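Local atomic coordinates of glycosyl transferases group 1 family protein (Francisella tularensis subsp. tularensis, PDB entry 5I45), a protein that probably transfers sugar units as a glycosyltransferase of group 1, the chain described here being its C-terminal domain of the GT-B class. Residues Q22-P27 and I105-R110; A137-K142 and A168-M173. All coordinates share one frame; numbering follows the deposited sequence. Where two conformers were deposited one is given.

Contact 1 (Q22-P27 and I105-R110)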
loop_
_atom_site.group_PDB
_atom_site.type_symbol
_atom_site.label_atom_id
_atom_site.label_comp_id
_atom_site.label_asym_id
_atom_site.label_seq_id
_atom_site.Cartn_x
_atom_site.Cartn_y
_atom_site.Cartn_z
ATOM N N GLN A 22 -2.491 11.415 -11.004
ATOM C CA GLN A 22 -2.271 12.836 -11.303
ATOM C C GLN A 22 -3.253 13.735 -10.552
ATOM O O GLN A 22 -2.860 14.801 -10.053
ATOM C CB GLN A 22 -2.347 13.097 -12.818
ATOM C CG GLN A 22 -1.162 12.566 -13.584
ATOM C CD GLN A 22 0.123 13.209 -13.135
ATOM O OE1 GLN A 22 0.228 14.460 -13.124
ATOM N NE2 GLN A 22 1.106 12.408 -12.770
ATOM N N ASP A 23 -4.500 13.303 -10.429
ATOM C CA ASP A 23 -5.540 14.142 -9.805
ATOM C C ASP A 23 -5.284 14.371 -8.331
ATOM O O ASP A 23 -5.836 15.287 -7.764
ATOM C CB ASP A 23 -6.926 13.507 -9.962
ATOM C CG ASP A 23 -7.421 13.464 -11.401
ATOM O OD1 ASP A 23 -6.855 14.109 -12.294
ATOM O OD2 ASP A 23 -8.396 12.727 -11.600
ATOM N N LYS A 24 -4.425 13.552 -7.711
ATOM C CA LYS A 24 -4.071 13.760 -6.282
ATOM C C LYS A 24 -3.115 14.929 -6.052
ATOM O O LYS A 24 -2.930 15.375 -4.922
ATOM C CB LYS A 24 -3.491 12.476 -5.682
ATOM C CG LYS A 24 -4.473 11.294 -5.672
ATOM C CD LYS A 24 -5.724 11.594 -4.866
ATOM C CE LYS A 24 -6.562 10.352 -4.625
ATOM N NZ LYS A 24 -7.816 10.690 -3.915
ATOM N N LYS A 25 -2.511 15.424 -7.112
ATOM C CA LYS A 25 -1.597 16.582 -7.054
ATOM C C LYS A 25 -0.446 16.367 -6.089
ATOM O O LYS A 25 -0.130 17.237 -5.243
ATOM C CB LYS A 25 -2.339 17.894 -6.760
ATOM C CG LYS A 25 -3.452 18.185 -7.769
ATOM C CD LYS A 25 -2.983 18.358 -9.208
ATOM C CE LYS A 25 -2.827 19.801 -9.667
ATOM N NZ LYS A 25 -1.588 20.529 -9.244
ATOM N N ILE A 26 0.177 15.207 -6.205
ATOM C CA ILE A 26 1.381 14.939 -5.430
ATOM C C ILE A 26 2.491 14.490 -6.349
ATOM O O ILE A 26 2.257 14.000 -7.431
ATOM C CB ILE A 26 1.154 13.991 -4.246
ATOM C CG1 ILE A 26 0.475 12.711 -4.688
ATOM C CG2 ILE A 26 0.343 14.698 -3.162
ATOM C CD1 ILE A 26 0.383 11.651 -3.606
ATOM N N PRO A 27 3.732 14.669 -5.917
ATOM C CA PRO A 27 4.844 14.398 -6.832
ATOM C C PRO A 27 4.984 12.933 -7.248
ATOM O O PRO A 27 4.601 12.037 -6.495
ATOM C CB PRO A 27 6.087 14.930 -6.061
ATOM C CG PRO A 27 5.656 15.118 -4.692
ATOM C CD PRO A 27 4.180 15.243 -4.638
ATOM N N ILE A 105 -10.812 7.397 0.703
ATOM C CA ILE A 105 -10.114 6.127 0.787
ATOM C C ILE A 105 -10.243 5.254 -0.484
ATOM O O ILE A 105 -9.233 4.931 -1.094
ATOM C CB ILE A 105 -10.524 5.387 2.072
ATOM C CG1 ILE A 105 -10.179 6.255 3.275
ATOM C CG2 ILE A 105 -9.848 4.031 2.149
ATOM C CD1 ILE A 105 -8.747 6.719 3.282
ATOM N N PRO A 106 -11.468 4.866 -0.882
ATOM C CA PRO A 106 -11.593 4.104 -2.155
ATOM C C PRO A 106 -10.878 4.790 -3.337
ATOM O O PRO A 106 -10.240 4.120 -4.175
ATOM C CB PRO A 106 -13.112 4.022 -2.368
ATOM C CG PRO A 106 -13.679 4.085 -0.978
ATOM C CD PRO A 106 -12.775 4.979 -0.184
ATOM N N SER A 107 -10.913 6.125 -3.377
ATOM C CA SER A 107 -10.247 6.833 -4.462
ATOM C C SER A 107 -8.737 6.672 -4.381
ATOM O O SER A 107 -8.062 6.733 -5.409
ATOM C CB SER A 107 -10.596 8.344 -4.484
ATOM O OG SER A 107 -10.019 9.038 -3.417
ATOM N N TRP A 108 -8.202 6.546 -3.171
ATOM C CA TRP A 108 -6.760 6.336 -3.039
ATOM C C TRP A 108 -6.354 4.994 -3.592
ATOM O O TRP A 108 -5.374 4.894 -4.301
ATOM C CB TRP A 108 -6.263 6.489 -1.590
ATOM C CG TRP A 108 -5.916 7.884 -1.263
ATOM C CD1 TRP A 108 -6.612 8.751 -0.490
ATOM C CD2 TRP A 108 -4.797 8.607 -1.767
ATOM N NE1 TRP A 108 -5.974 9.955 -0.434
ATOM C CE2 TRP A 108 -4.858 9.900 -1.220
ATOM C CE3 TRP A 108 -3.737 8.278 -2.610
ATOM C CZ2 TRP A 108 -3.899 10.879 -1.503
ATOM C CZ3 TRP A 108 -2.783 9.258 -2.882
ATOM C CH2 TRP A 108 -2.873 10.512 -2.331
ATOM N N TYR A 109 -7.117 3.946 -3.308
ATOM C CA TYR A 109 -6.776 2.649 -3.883
ATOM C C TYR A 109 -6.734 2.744 -5.404
ATOM O O TYR A 109 -5.847 2.166 -6.043
ATOM C CB TYR A 109 -7.744 1.557 -3.463
ATOM C CG TYR A 109 -7.592 1.108 -2.037
ATOM C CD1 TYR A 109 -6.512 0.336 -1.656
ATOM C CD2 TYR A 109 -8.524 1.440 -1.073
ATOM C CE1 TYR A 109 -6.386 -0.128 -0.372
ATOM C CE2 TYR A 109 -8.383 0.994 0.228
ATOM C CZ TYR A 109 -7.313 0.209 0.553
ATOM O OH TYR A 109 -7.162 -0.254 1.845
ATOM N N ARG A 110 -7.667 3.508 -5.966
ATOM C CA ARG A 110 -7.731 3.678 -7.428
ATOM C C ARG A 110 -6.548 4.421 -8.031
ATOM O O ARG A 110 -6.308 4.339 -9.232
ATOM C CB ARG A 110 -9.041 4.374 -7.819
ATOM C CG ARG A 110 -10.210 3.433 -7.804
ATOM C CD ARG A 110 -11.467 4.038 -8.404
ATOM N NE ARG A 110 -12.211 4.881 -7.471
ATOM C CZ ARG A 110 -13.050 4.422 -6.541
ATOM N NH1 ARG A 110 -13.234 3.097 -6.367
ATOM N NH2 ARG A 110 -13.697 5.295 -5.764
#

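Contact 2 (A137-K142 and A168-M173)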
loop_
_atom_site.group_PDB
_atom_site.type_symbol
_atom_site.label_atom_id
_atom_site.label_comp_id
_atom_site.label_asym_id
_atom_site.label_seq_id
_atom_site.Cartn_x
_atom_site.Cartn_y
_atom_site.Cartn_z
ATOM N N ALA A 137 -1.489 -4.141 -6.824
ATOM C CA ALA A 137 -0.664 -5.299 -6.455
ATOM C C ALA A 137 -0.405 -5.217 -4.960
ATOM O O ALA A 137 -0.009 -4.143 -4.494
ATOM C CB ALA A 137 0.628 -5.268 -7.230
ATOM N N VAL A 138 -0.574 -6.301 -4.215
ATOM C CA VAL A 138 -0.426 -6.276 -2.764
ATOM C C VAL A 138 0.776 -7.064 -2.276
ATOM O O VAL A 138 1.051 -8.220 -2.694
ATOM C CB VAL A 138 -1.702 -6.833 -2.093
ATOM C CG1 VAL A 138 -1.550 -6.973 -0.579
ATOM C CG2 VAL A 138 -2.871 -5.925 -2.385
ATOM N N ILE A 139 1.480 -6.401 -1.348
ATOM C CA ILE A 139 2.543 -7.015 -0.558
ATOM C C ILE A 139 2.026 -7.006 0.871
ATOM O O ILE A 139 1.656 -5.974 1.381
ATOM C CB ILE A 139 3.834 -6.191 -0.632
ATOM C CG1 ILE A 139 4.375 -6.143 -2.058
ATOM C CG2 ILE A 139 4.877 -6.801 0.319
ATOM C CD1 ILE A 139 5.390 -5.036 -2.272
ATOM N N ALA A 140 1.988 -8.160 1.517
ATOM C CA ALA A 140 1.412 -8.261 2.844
ATOM C C ALA A 140 2.140 -9.216 3.743
ATOM O O ALA A 140 2.762 -10.171 3.299
ATOM C CB ALA A 140 -0.043 -8.769 2.713
ATOM N N THR A 141 2.037 -8.953 5.046
ATOM C CA THR A 141 2.387 -9.944 6.061
ATOM C C THR A 141 1.202 -10.940 6.196
ATOM O O THR A 141 0.124 -10.717 5.675
ATOM C CB THR A 141 2.563 -9.259 7.407
ATOM O OG1 THR A 141 1.364 -8.535 7.694
ATOM C CG2 THR A 141 3.745 -8.311 7.397
ATOM N N LYS A 142 1.408 -11.980 6.987
ATOM C CA LYS A 142 0.341 -12.959 7.318
ATOM C C LYS A 142 -0.886 -12.214 7.876
ATOM O O LYS A 142 -2.029 -12.427 7.431
ATOM C CB LYS A 142 0.868 -13.951 8.348
ATOM C CG LYS A 142 -0.125 -15.028 8.768
ATOM C CD LYS A 142 0.517 -16.076 9.670
ATOM C CE LYS A 142 1.512 -16.936 8.909
ATOM N NZ LYS A 142 1.792 -18.224 9.590
ATOM N N ALA A 168 11.041 -4.118 0.700
ATOM C CA ALA A 168 11.770 -3.449 -0.368
ATOM C C ALA A 168 12.049 -4.348 -1.543
ATOM O O ALA A 168 11.949 -3.917 -2.695
ATOM C CB ALA A 168 13.065 -2.867 0.171
ATOM N N ASP A 169 12.450 -5.591 -1.272
ATOM C CA ASP A 169 12.736 -6.530 -2.366
ATOM C C ASP A 169 11.498 -6.752 -3.226
ATOM O O ASP A 169 11.589 -6.828 -4.437
ATOM C CB ASP A 169 13.249 -7.870 -1.823
ATOM C CG ASP A 169 14.618 -7.770 -1.210
ATOM O OD1 ASP A 169 15.373 -6.828 -1.522
ATOM O OD2 ASP A 169 14.931 -8.672 -0.415
ATOM N N LYS A 170 10.328 -6.842 -2.594
ATOM C CA LYS A 170 9.101 -7.030 -3.372
ATOM C C LYS A 170 8.706 -5.777 -4.141
ATOM O O LYS A 170 8.248 -5.862 -5.283
ATOM C CB LYS A 170 7.962 -7.526 -2.486
ATOM C CG LYS A 170 8.224 -8.858 -1.771
ATOM C CD LYS A 170 8.479 -9.952 -2.792
ATOM C CE LYS A 170 8.520 -11.346 -2.200
ATOM N NZ LYS A 170 9.877 -11.857 -1.997
ATOM N N LEU A 171 8.884 -4.617 -3.525
ATOM C CA LEU A 171 8.612 -3.375 -4.238
ATOM C C LEU A 171 9.512 -3.273 -5.465
ATOM O O LEU A 171 9.061 -2.928 -6.569
ATOM C CB LEU A 171 8.867 -2.179 -3.351
ATOM C CG LEU A 171 7.884 -1.965 -2.225
ATOM C CD1 LEU A 171 8.389 -0.863 -1.343
ATOM C CD2 LEU A 171 6.513 -1.598 -2.772
ATOM N N ASP A 172 10.813 -3.477 -5.248
ATOM C CA ASP A 172 11.841 -3.420 -6.324
ATOM C C ASP A 172 11.365 -4.235 -7.524
ATOM O O ASP A 172 11.274 -3.742 -8.652
ATOM C CB ASP A 172 13.169 -3.976 -5.752
ATOM C CG ASP A 172 14.378 -3.863 -6.713
ATOM O OD1 ASP A 172 14.331 -3.082 -7.691
ATOM O OD2 ASP A 172 15.403 -4.534 -6.422
HETATM N N MSE A 173 11.022 -5.502 -7.246
HETATM C CA MSE A 173 10.556 -6.497 -8.250
HETATM C C MSE A 173 9.300 -6.099 -8.989
HETATM O O MSE A 173 9.197 -6.313 -10.203
HETATM C CB MSE A 173 10.314 -7.835 -7.511
HETATM C CG MSE A 173 9.495 -8.891 -8.296
HETATM SE SE MSE A 173 8.658 -10.330 -7.203
HETATM C CE MSE A 173 10.093 -10.755 -5.916
#

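Contact 1 (Q22-P27 and I105-R110)
Lys24 and Trp108 meet in a cation-pi contact that ties the segment at the C-terminal end of helix 17-23 to helix 104-111, at a partly buried place on one side of the central sheet. The lysine lies along one face of the indole. The lysine chain bends about its CB-CG bond (chi2 -60°) and runs extended beyond it, so that the methylenes run from the outer rim of the six-membered ring inward. CG of Lys24 sits 3.8 Å from CH2 of Trp108. CE of Lys24 stands over the six-membered ring in a CH-pi contact, 3.8 Å from its centroid and close to the ring normal. NZ of Lys24 then reaches the five-membered ring of Trp108, 4.0 Å from its centroid and only 8° off the normal, where the electron-rich face would stabilise the ammonium charge.

The same ammonium group donates a hydrogen bond to Ser107, NZ of Lys24 to OG of Ser107 2.8 Å. That hydroxyl is also hydrogen-bonded to the carbonyl O of Glu104, about one turn back in its helix, which helps to fix its rotation. A serine suits this place, being short enough to stay by the helix backbone while offering an oxygen to the lysine.

In the Rossmann-like alpha/beta/alpha sandwich of a GT-B domain, helices pack on a parallel sheet, and here Trp108 lies between helix 104-111 and the sheet, touching Val64 and Ile66 of strand 61-66 as well as Trp21 of helix 17-23. Lys25, with positive phi (57°), breaks from the helix and carries the chain to Ile26. The latter's branched side chain meets the indole at its edge, in the ring plane, with CD1 of Ile26 3.7 Å from CH2 of Trp108. Ile26 also rests on Val64, an apolar neighbour that matches its aliphatic surface.

Contact 2 (A137-K142 and A168-M173)
Ile139 of strand 137-140 packs against helix 164-176 through a small apolar contact, with its CD1 methyl as the leading atom. Chi1 of -63° sets CG1 beside the backbone N, and the nearly extended chi2 (163°) carries CD1 out from the strand to the helix. The backbones stay apart, the nearest CA atoms being those of Ile139 and Lys170 at 7.1 Å.

Along the helix, Ala168 comes first and turns from the strand to the other side, where its small methyl fits against Ala50, Val53 and Thr54 of helix 44-57. Lys170 faces the strand with the root of its side chain: CB of Lys170 lies 3.6 Å from CD1 of Ile139 and 3.9 Å from CG1 of Ile139. The bend at chi2 (-60°) then leads the chain away, so a lysine serves here by giving its aliphatic base to the core while its charged end departs. Leu171 approaches Ile139 at about a right angle. The CD2 branch of Leu171 meets CD1 of Ile139 at 3.7 Å, and the ethyl tip of the isoleucine thereby touches two consecutive residues of the helix. Leu171 further touches Ile114 of strand 114-117, which Ile139 touches as well, and Thr54. Asp172 forms a salt bridge through OD1 with Lys57 NZ, and the same oxygen is hydrogen-bonded to Tyr58 OH.

Branched aliphatic residues from neighbouring parallel strands meeting a helix that lies over the sheet, as here, are characteristic of the Rossmann-like alpha/beta/alpha architecture found in the C-terminal domains of GT-B glycosyltransferases.

How the contacts relate
Contact 1 and contact 2 lie on opposite sides of the centre of the chain, their centres about 20 Å apart and their nearest atoms about 7 Å apart, without touching. In sequence they follow in series: 22-27 with 105-110 is complete before 137-142 with 168-173 begins. The parallel sheet connects them, since contact 1 leans on strand 61-66 and contact 2 uses strand 137-140, with strands 30-35 and 114-117 between these two. They differ in character, contact 1 joining charge, ring face and hydroxyl at a partly buried place, contact 2 being buried and purely apolar. Both belong to the glycosyl transferases group 1 region.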